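Long-range contacts in malonyl-CoA decarboxylase (PDB 4KSA), which probably catalyses the decarboxylation of malonyl-CoA to acetyl-CoA and carbon dioxide: residues Y193-T198 / S267-Q272; N185-I190 / H200-L205; A60-G65 / R124-A129. All blocks are in the same frame, centred on the assembly; numbering follows the deposited sequence.

Contact 1: Y193-T198 / S267-Q272; sequences YEQVHT and SISNTQ
Running nearly antiparallel, 160° apart end to end, the chain leaving helix 184-193 passes alongside the end of strand 262-270, with Tyr193 CA 6.4 Å from Thr271 CA and Val196 CA 7.0 Å from Ser267 CA. The Tyr193 ring takes Thr271 over one face: Thr271 CB sits 3.9 Å from the ring centroid in a CH-pi contact, and the two side chains cross at about a right angle. Gln195 lies across the serine side of the strand. Its CG touches Ser269 OG at 3.3 Å and its CB approaches Ser267 OG at 3.7 Å. A bend at chi2 (-52°) turns CD aside, and the chain folds back so that NE2 gives a 2.6 Å hydrogen bond to Tyr193 O, from above the carbonyl plane. Val196 adds CG2 against Ser267 CB at 4.0 Å.

The hydroxyls bond to other partners: Tyr193 OH to Glu227, Thr271 OG1 to the carbonyl of Pro228, and Ser267 OG to Glu233 of the adjoining strand. No clear hydrogen bond joins the segments directly; a ring face, aliphatic carbons and serine side chains meet in van der Waals contact, while these polar tips link both sides to residues 227-233.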
loop_
_atom_site.group_PDB
_atom_site.type_symbol
_atom_site.label_atom_id
_atom_site.label_comp_id
_atom_site.label_asym_id
_atom_site.label_seq_id
_atom_site.Cartn_x
_atom_site.Cartn_y
_atom_site.Cartn_z
ATOM N N TYR A 193 -3.434 -27.454 2.032
ATOM C CA TYR A 193 -4.742 -27.324 2.686
ATOM C C TYR A 193 -5.939 -27.604 1.756
ATOM O O TYR A 193 -7.089 -27.584 2.207
ATOM C CB TYR A 193 -4.929 -25.904 3.243
ATOM C CG TYR A 193 -3.842 -25.371 4.152
ATOM C CD1 TYR A 193 -3.788 -24.008 4.458
ATOM C CD2 TYR A 193 -2.874 -26.210 4.706
ATOM C CE1 TYR A 193 -2.806 -23.493 5.290
ATOM C CE2 TYR A 193 -1.883 -25.703 5.541
ATOM C CZ TYR A 193 -1.857 -24.343 5.828
ATOM O OH TYR A 193 -0.882 -23.834 6.657
ATOM N N GLU A 194 -5.684 -27.838 0.471
ATOM C CA GLU A 194 -6.770 -28.090 -0.474
ATOM C C GLU A 194 -7.590 -29.309 -0.054
ATOM O O GLU A 194 -7.031 -30.386 0.186
ATOM C CB GLU A 194 -6.215 -28.296 -1.892
ATOM C CG GLU A 194 -7.282 -28.634 -2.946
ATOM C CD GLU A 194 -8.317 -27.528 -3.140
ATOM O OE1 GLU A 194 -9.421 -27.828 -3.644
ATOM O OE2 GLU A 194 -8.024 -26.360 -2.802
ATOM N N GLN A 195 -8.911 -29.126 0.024
ATOM C CA GLN A 195 -9.844 -30.188 0.424
ATOM C C GLN A 195 -10.388 -31.013 -0.744
ATOM O O GLN A 195 -9.903 -32.110 -1.023
ATOM C CB GLN A 195 -11.014 -29.584 1.205
ATOM C CG GLN A 195 -10.588 -28.867 2.473
ATOM C CD GLN A 195 -9.698 -29.730 3.356
ATOM O OE1 GLN A 195 -10.087 -30.823 3.775
ATOM N NE2 GLN A 195 -8.496 -29.240 3.641
ATOM N N VAL A 196 -11.406 -30.487 -1.414
ATOM C CA VAL A 196 -11.997 -31.173 -2.557
ATOM C C VAL A 196 -10.946 -31.525 -3.613
ATOM O O VAL A 196 -10.353 -32.606 -3.574
ATOM C CB VAL A 196 -13.095 -30.309 -3.221
ATOM C CG1 VAL A 196 -14.447 -30.576 -2.569
ATOM C CG2 VAL A 196 -12.732 -28.840 -3.092
ATOM N N HIS A 197 -10.715 -30.604 -4.547
ATOM C CA HIS A 197 -9.757 -30.798 -5.639
ATOM C C HIS A 197 -8.457 -31.499 -5.246
ATOM O O HIS A 197 -8.028 -31.442 -4.092
ATOM C CB HIS A 197 -9.426 -29.448 -6.280
ATOM C CG HIS A 197 -10.629 -28.704 -6.766
ATOM N ND1 HIS A 197 -11.441 -29.180 -7.772
ATOM C CD2 HIS A 197 -11.169 -27.528 -6.370
ATOM C CE1 HIS A 197 -12.430 -28.329 -7.976
ATOM N NE2 HIS A 197 -12.288 -27.318 -7.138
ATOM N N THR A 198 -7.842 -32.163 -6.224
ATOM C CA THR A 198 -6.580 -32.877 -6.022
ATOM C C THR A 198 -5.448 -32.017 -6.571
ATOM O O THR A 198 -5.503 -31.565 -7.715
ATOM C CB THR A 198 -6.563 -34.240 -6.770
ATOM O OG1 THR A 198 -7.653 -35.057 -6.318
ATOM C CG2 THR A 198 -5.247 -34.971 -6.518
ATOM N N SER A 267 -17.015 -25.925 -0.341
ATOM C CA SER A 267 -15.902 -26.307 0.533
ATOM C C SER A 267 -15.534 -25.190 1.485
ATOM O O SER A 267 -15.234 -24.085 1.052
ATOM C CB SER A 267 -14.667 -26.661 -0.280
ATOM O OG SER A 267 -13.641 -27.114 0.582
ATOM N N ILE A 268 -15.570 -25.472 2.780
ATOM C CA ILE A 268 -15.199 -24.477 3.784
ATOM C C ILE A 268 -14.313 -25.190 4.778
ATOM O O ILE A 268 -14.756 -26.155 5.388
ATOM C CB ILE A 268 -16.408 -23.931 4.525
ATOM C CG1 ILE A 268 -17.316 -23.204 3.549
ATOM C CG2 ILE A 268 -15.948 -22.970 5.603
ATOM C CD1 ILE A 268 -18.396 -22.442 4.227
ATOM N N SER A 269 -13.072 -24.737 4.946
ATOM C CA SER A 269 -12.162 -25.425 5.860
ATOM C C SER A 269 -11.340 -24.581 6.811
ATOM O O SER A 269 -10.899 -23.492 6.456
ATOM C CB SER A 269 -11.220 -26.330 5.066
ATOM O OG SER A 269 -11.090 -25.889 3.733
ATOM N N ASN A 270 -11.162 -25.091 8.034
ATOM C CA ASN A 270 -10.355 -24.430 9.060
ATOM C C ASN A 270 -8.976 -25.051 8.892
ATOM O O ASN A 270 -8.824 -26.247 9.103
ATOM C CB ASN A 270 -10.877 -24.745 10.446
ATOM C CG ASN A 270 -11.274 -23.501 11.201
ATOM O OD1 ASN A 270 -12.324 -22.905 10.924
ATOM N ND2 ASN A 270 -10.429 -23.084 12.158
ATOM N N THR A 271 -7.967 -24.253 8.545
ATOM C CA THR A 271 -6.651 -24.819 8.263
ATOM C C THR A 271 -5.689 -25.110 9.378
ATOM O O THR A 271 -4.736 -25.854 9.183
ATOM C CB THR A 271 -5.892 -23.962 7.245
ATOM O OG1 THR A 271 -5.345 -22.808 7.901
ATOM C CG2 THR A 271 -6.838 -23.523 6.133
ATOM N N GLN A 272 -5.916 -24.533 10.540
ATOM C CA GLN A 272 -5.005 -24.750 11.650
ATOM C C GLN A 272 -5.612 -25.593 12.755
ATOM O O GLN A 272 -6.439 -25.113 13.530
ATOM C CB GLN A 272 -4.554 -23.401 12.234
ATOM C CG GLN A 272 -4.042 -22.405 11.208
ATOM C CD GLN A 272 -2.889 -22.953 10.398
ATOM O OE1 GLN A 272 -2.978 -23.077 9.179
ATOM N NE2 GLN A 272 -1.800 -23.289 11.071
#

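Contact 2: N185-I190 / H200-L205; sequences NILEKI and HDWDDL
Trp202 and Leu205, from the first turn of helix 202-209, pack on Leu187, Glu188 and Ile190 of helix 184-193, two consecutive helices joined by a short loop. The walk starts just before that turn. His200 offers its backbone N to Asp204 OD2 in a weak hydrogen bond. Asp201 is the N-cap: its OD1 accepts from Asp203 N at 2.7 Å, on the anti side and 35° out of the carboxylate plane, which ties down the start of the helix.

Trp202 comes next, and the six-membered end of its indole reaches the first helix. CZ3 meets Leu187 CB at 3.5 Å, and CH2 stands 3.6 Å from Glu188 N, so the ring touches backbone as well as side chain. Both partners approach the indole obliquely. Farther along the ring, CZ2 lies 4.0 Å from Glu188 CB. The Glu188 carboxylate goes on to a salt bridge from OE1 to Arg206 of the second subunit, whose own Trp202 stacks on this one; the tryptophan thus serves the fold and the subunit interface together.

One turn later Leu205 divides its two methyls. CG stands anti to the backbone N (chi1 -161°), and from it CD1 meets Leu187 CD2 at 3.8 Å in an oblique crossing. CD2 meets Ile190 CG2 at 3.9 Å, those two side chains crossing at about a right angle. No hydrogen bond joins the segments: the contact is mainly apolar packing, with the indole also against the backbone at Glu188, and mostly buried.

Behind it, Leu187 and Ile190 also rest on Ile178, while Trp202 and Leu205 share Ile191 of helix 184-193, so the pair is packed against strand 174-178, the outermost of this chain's sheet on that side.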
loop_
_atom_site.group_PDB
_atom_site.type_symbol
_atom_site.label_atom_id
_atom_site.label_comp_id
_atom_site.label_asym_id
_atom_site.label_seq_id
_atom_site.Cartn_x
_atom_site.Cartn_y
_atom_site.Cartn_z
ATOM N N ASN A 185 4.366 -18.136 -1.667
ATOM C CA ASN A 185 4.478 -18.718 -0.338
ATOM C C ASN A 185 3.105 -19.027 0.264
ATOM O O ASN A 185 2.938 -20.020 0.970
ATOM C CB ASN A 185 5.310 -17.819 0.584
ATOM C CG ASN A 185 4.549 -16.615 1.102
ATOM O OD1 ASN A 185 4.062 -15.778 0.335
ATOM N ND2 ASN A 185 4.462 -16.509 2.426
ATOM N N ILE A 186 2.115 -18.190 -0.021
ATOM C CA ILE A 186 0.778 -18.467 0.490
ATOM C C ILE A 186 0.177 -19.583 -0.366
ATOM O O ILE A 186 -0.456 -20.492 0.152
ATOM C CB ILE A 186 -0.145 -17.236 0.419
ATOM C CG1 ILE A 186 0.326 -16.169 1.427
ATOM C CG2 ILE A 186 -1.591 -17.658 0.670
ATOM C CD1 ILE A 186 -0.350 -14.802 1.284
ATOM N N LEU A 187 0.391 -19.527 -1.678
ATOM C CA LEU A 187 -0.148 -20.562 -2.548
ATOM C C LEU A 187 0.434 -21.923 -2.218
ATOM O O LEU A 187 -0.235 -22.938 -2.367
ATOM C CB LEU A 187 0.104 -20.230 -4.026
ATOM C CG LEU A 187 -0.826 -19.136 -4.563
ATOM C CD1 LEU A 187 -0.544 -18.965 -6.018
ATOM C CD2 LEU A 187 -2.300 -19.488 -4.354
ATOM N N GLU A 188 1.675 -21.936 -1.759
ATOM C CA GLU A 188 2.349 -23.181 -1.410
ATOM C C GLU A 188 1.599 -23.855 -0.268
ATOM O O GLU A 188 1.327 -25.053 -0.312
ATOM C CB GLU A 188 3.796 -22.885 -1.013
ATOM C CG GLU A 188 4.680 -24.092 -0.783
ATOM C CD GLU A 188 6.166 -23.727 -0.813
ATOM O OE1 GLU A 188 6.823 -23.974 -1.854
ATOM O OE2 GLU A 188 6.676 -23.183 0.193
ATOM N N LYS A 189 1.256 -23.078 0.754
ATOM C CA LYS A 189 0.516 -23.610 1.884
ATOM C C LYS A 189 -0.830 -24.130 1.391
ATOM O O LYS A 189 -1.275 -25.185 1.816
ATOM C CB LYS A 189 0.282 -22.528 2.935
ATOM C CG LYS A 189 1.529 -21.871 3.499
ATOM C CD LYS A 189 1.134 -20.714 4.404
ATOM C CE LYS A 189 2.310 -19.851 4.806
ATOM N NZ LYS A 189 3.225 -20.474 5.808
ATOM N N ILE A 190 -1.468 -23.387 0.490
ATOM C CA ILE A 190 -2.770 -23.776 -0.057
ATOM C C ILE A 190 -2.710 -25.138 -0.752
ATOM O O ILE A 190 -3.670 -25.898 -0.724
ATOM C CB ILE A 190 -3.298 -22.724 -1.076
ATOM C CG1 ILE A 190 -3.700 -21.431 -0.360
ATOM C CG2 ILE A 190 -4.505 -23.280 -1.829
ATOM C CD1 ILE A 190 -4.966 -21.552 0.449
ATOM N N HIS A 200 -1.061 -31.580 -6.867
ATOM C CA HIS A 200 0.311 -32.084 -6.747
ATOM C C HIS A 200 1.332 -30.947 -6.801
ATOM O O HIS A 200 1.801 -30.484 -5.762
ATOM C CB HIS A 200 0.603 -33.092 -7.865
ATOM C CG HIS A 200 0.194 -34.496 -7.535
ATOM N ND1 HIS A 200 -1.074 -34.821 -7.100
ATOM C CD2 HIS A 200 0.891 -35.656 -7.567
ATOM C CE1 HIS A 200 -1.138 -36.122 -6.877
ATOM N NE2 HIS A 200 0.040 -36.651 -7.153
ATOM N N ASP A 201 1.699 -30.513 -8.004
ATOM C CA ASP A 201 2.643 -29.409 -8.122
ATOM C C ASP A 201 1.887 -28.118 -8.425
ATOM O O ASP A 201 0.699 -27.997 -8.121
ATOM C CB ASP A 201 3.714 -29.677 -9.200
ATOM C CG ASP A 201 3.128 -29.987 -10.564
ATOM O OD1 ASP A 201 2.090 -29.397 -10.927
ATOM O OD2 ASP A 201 3.726 -30.811 -11.286
ATOM N N TRP A 202 2.569 -27.155 -9.028
ATOM C CA TRP A 202 1.940 -25.883 -9.336
ATOM C C TRP A 202 1.008 -25.889 -10.549
ATOM O O TRP A 202 0.135 -25.028 -10.673
ATOM C CB TRP A 202 3.020 -24.813 -9.481
ATOM C CG TRP A 202 3.759 -24.617 -8.194
ATOM C CD1 TRP A 202 4.768 -25.391 -7.697
ATOM C CD2 TRP A 202 3.486 -23.626 -7.197
ATOM N NE1 TRP A 202 5.138 -24.947 -6.454
ATOM C CE2 TRP A 202 4.368 -23.864 -6.121
ATOM C CE3 TRP A 202 2.579 -22.560 -7.109
ATOM C CZ2 TRP A 202 4.373 -23.073 -4.966
ATOM C CZ3 TRP A 202 2.583 -21.775 -5.963
ATOM C CH2 TRP A 202 3.477 -22.036 -4.906
ATOM N N ASP A 203 1.186 -26.867 -11.431
ATOM C CA ASP A 203 0.347 -26.987 -12.618
ATOM C C ASP A 203 -1.082 -27.317 -12.193
ATOM O O ASP A 203 -2.047 -26.893 -12.832
ATOM C CB ASP A 203 0.891 -28.091 -13.526
ATOM C CG ASP A 203 2.303 -27.805 -14.002
ATOM O OD1 ASP A 203 3.032 -28.771 -14.325
ATOM O OD2 ASP A 203 2.681 -26.614 -14.060
ATOM N N ASP A 204 -1.205 -28.075 -11.107
ATOM C CA ASP A 204 -2.504 -28.465 -10.568
ATOM C C ASP A 204 -3.191 -27.255 -9.954
ATOM O O ASP A 204 -4.330 -26.933 -10.292
ATOM C CB ASP A 204 -2.332 -29.523 -9.479
ATOM C CG ASP A 204 -1.742 -30.808 -10.001
ATOM O OD1 ASP A 204 -0.749 -30.744 -10.758
ATOM O OD2 ASP A 204 -2.268 -31.885 -9.644
ATOM N N LEU A 205 -2.482 -26.601 -9.039
ATOM C CA LEU A 205 -2.992 -25.426 -8.344
ATOM C C LEU A 205 -3.357 -24.345 -9.364
ATOM O O LEU A 205 -4.467 -23.807 -9.330
ATOM C CB LEU A 205 -1.930 -24.921 -7.344
ATOM C CG LEU A 205 -2.265 -23.986 -6.169
ATOM C CD1 LEU A 205 -2.424 -22.567 -6.658
ATOM C CD2 LEU A 205 -3.521 -24.463 -5.464
#

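Contact 3: A60-G65 / R124-A129; sequences ASLLAG and RRLNHA
Leu62 and Leu63 of helix 52-68 meet Leu126 and Ala129 in the all-helical N-terminal part of the chain, with a type I beta turn from Leu126 to Ala129 in the second segment. The contact is helix-to-helix packing at one end and helix-to-turn packing at the other.

The apolar contacts carry it. Leu126 sends its methyls toward helix 52-68, CD2 lying 3.8 Å from Leu62 CD2, and the two leucines cross at about a right angle. Leu62 CB and CD1 also lie near Leu126 CD2, so this one methyl is met by several carbons of the same side chain. Leu63 reaches the turn instead, placing CD1 3.5 Å from Ala129 CB. At the start of segment 60-65 and the end of 124-129 the small side chains allow a close backbone approach: the CA atoms of Ala60 and Ala129 are 4.7 Å apart, with their CB atoms at 4.0 Å.

No hydrogen bond crosses between the segments; the backbone bonds run within each. Ala64 N bonds to Ala60 O along the first helix, His128 N to Arg125 O in the second segment, and a weak bond from Ala129 N to Leu126 O closes the turn.

Around the contact, Leu42 and Leu46 of helix 36-48 pack on Leu62 and Leu126 respectively, and Ala135 and Leu136 of helix 132-146 meet Leu63 and Leu126, completing a four-helix apolar cluster. Ionic bonds lie off to the side, where Arg124 and Arg125 both form salt bridges with Glu121.

Backbone atoms also take part in the contact: Ala129 CB lies 3.6 Å from Ala60 N, and Leu63 CD1 lies 3.4 Å from Leu126 O, the carbonyl at the head of the turn.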
loop_
_atom_site.group_PDB
_atom_site.type_symbol
_atom_site.label_atom_id
_atom_site.label_comp_id
_atom_site.label_asym_id
_atom_site.label_seq_id
_atom_site.Cartn_x
_atom_site.Cartn_y
_atom_site.Cartn_z
ATOM N N ALA A 60 12.328 -17.701 23.236
ATOM C CA ALA A 60 12.753 -18.137 21.923
ATOM C C ALA A 60 13.489 -19.468 22.078
ATOM O O ALA A 60 13.335 -20.377 21.263
ATOM C CB ALA A 60 13.656 -17.094 21.306
ATOM N N SER A 61 14.261 -19.577 23.157
ATOM C CA SER A 61 15.044 -20.766 23.444
ATOM C C SER A 61 14.140 -21.958 23.758
ATOM O O SER A 61 14.313 -23.037 23.188
ATOM C CB SER A 61 15.994 -20.479 24.623
ATOM O OG SER A 61 17.184 -21.264 24.565
ATOM N N LEU A 62 13.173 -21.757 24.656
ATOM C CA LEU A 62 12.240 -22.815 25.056
ATOM C C LEU A 62 11.457 -23.380 23.867
ATOM O O LEU A 62 11.298 -24.598 23.741
ATOM C CB LEU A 62 11.268 -22.282 26.124
ATOM C CG LEU A 62 10.331 -23.292 26.803
ATOM C CD1 LEU A 62 9.876 -22.765 28.151
ATOM C CD2 LEU A 62 9.139 -23.561 25.917
ATOM N N LEU A 63 10.972 -22.498 23.000
ATOM C CA LEU A 63 10.214 -22.921 21.831
ATOM C C LEU A 63 11.059 -23.761 20.899
ATOM O O LEU A 63 10.590 -24.784 20.377
ATOM C CB LEU A 63 9.665 -21.711 21.079
ATOM C CG LEU A 63 8.510 -21.011 21.799
ATOM C CD1 LEU A 63 8.173 -19.704 21.129
ATOM C CD2 LEU A 63 7.313 -21.917 21.794
ATOM N N ALA A 64 12.300 -23.336 20.681
ATOM C CA ALA A 64 13.205 -24.074 19.804
ATOM C C ALA A 64 13.488 -25.450 20.410
ATOM O O ALA A 64 13.526 -26.465 19.705
ATOM C CB ALA A 64 14.500 -23.304 19.620
ATOM N N GLY A 65 13.681 -25.468 21.726
ATOM C CA GLY A 65 13.950 -26.703 22.424
ATOM C C GLY A 65 12.789 -27.656 22.291
ATOM O O GLY A 65 12.978 -28.835 21.992
ATOM N N ARG A 124 1.869 -16.525 27.646
ATOM C CA ARG A 124 1.939 -15.103 27.283
ATOM C C ARG A 124 3.352 -14.683 26.984
ATOM O O ARG A 124 3.585 -13.897 26.064
ATOM C CB ARG A 124 1.387 -14.198 28.381
ATOM C CG ARG A 124 -0.118 -14.103 28.368
ATOM C CD ARG A 124 -0.592 -12.969 29.245
ATOM N NE ARG A 124 -0.440 -13.292 30.652
ATOM C CZ ARG A 124 -1.409 -13.805 31.399
ATOM N NH1 ARG A 124 -2.600 -14.033 30.869
ATOM N NH2 ARG A 124 -1.173 -14.115 32.662
ATOM N N ARG A 125 4.301 -15.206 27.749
ATOM C CA ARG A 125 5.687 -14.856 27.525
ATOM C C ARG A 125 6.259 -15.544 26.301
ATOM O O ARG A 125 7.026 -14.942 25.558
ATOM C CB ARG A 125 6.510 -15.186 28.763
ATOM C CG ARG A 125 6.056 -14.384 29.957
ATOM C CD ARG A 125 7.057 -14.417 31.094
ATOM N NE ARG A 125 6.545 -13.637 32.214
ATOM C CZ ARG A 125 7.291 -13.118 33.186
ATOM N NH1 ARG A 125 8.612 -13.302 33.202
ATOM N NH2 ARG A 125 6.715 -12.364 34.116
ATOM N N LEU A 126 5.885 -16.798 26.077
ATOM C CA LEU A 126 6.384 -17.543 24.924
ATOM C C LEU A 126 5.894 -16.923 23.639
ATOM O O LEU A 126 6.450 -17.155 22.577
ATOM C CB LEU A 126 5.909 -18.987 24.979
ATOM C CG LEU A 126 6.511 -19.848 26.080
ATOM C CD1 LEU A 126 5.882 -21.224 26.035
ATOM C CD2 LEU A 126 8.026 -19.935 25.882
ATOM N N ASN A 127 4.839 -16.127 23.752
ATOM C CA ASN A 127 4.244 -15.477 22.602
ATOM C C ASN A 127 5.049 -14.286 22.133
ATOM O O ASN A 127 4.763 -13.715 21.088
ATOM C CB ASN A 127 2.816 -15.045 22.929
ATOM C CG ASN A 127 2.046 -14.640 21.700
ATOM O OD1 ASN A 127 2.050 -15.343 20.696
ATOM N ND2 ASN A 127 1.375 -13.510 21.773
ATOM N N HIS A 128 6.066 -13.916 22.897
ATOM C CA HIS A 128 6.897 -12.782 22.515
ATOM C C HIS A 128 8.099 -13.227 21.691
ATOM O O HIS A 128 8.808 -12.418 21.107
ATOM C CB HIS A 128 7.337 -12.003 23.754
ATOM C CG HIS A 128 6.238 -11.198 24.368
ATOM N ND1 HIS A 128 5.914 -11.270 25.705
ATOM C CD2 HIS A 128 5.375 -10.307 23.821
ATOM C CE1 HIS A 128 4.900 -10.461 25.958
ATOM N NE2 HIS A 128 4.554 -9.865 24.831
ATOM N N ALA A 129 8.317 -14.527 21.631
ATOM C CA ALA A 129 9.419 -15.039 20.855
ATOM C C ALA A 129 9.030 -14.907 19.393
ATOM O O ALA A 129 7.868 -15.085 19.032
ATOM C CB ALA A 129 9.670 -16.495 21.207
#

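How the contacts relate
From the N terminus, contact 3 closes first, joining helix 52-68 to the end of helix 118-126 over 58 intervening residues, most of them helical. It is complete before the other two begin and lies in the helical N-terminal part, its centre about 30 Å from each of theirs. Contact 2 then closes over only nine intervening residues, three of them still in helix 184-193. Contact 1 crosses it: segment 193-198, the last residue of that helix and the loop after it, falls between the two segments of contact 2, while its partner 267-272 comes after strands 214-220 and 230-237. Contacts 1 and 2 touch through Thr198 and Asp204. Together they fasten the helix pair and its connecting loop to the mixed sheet.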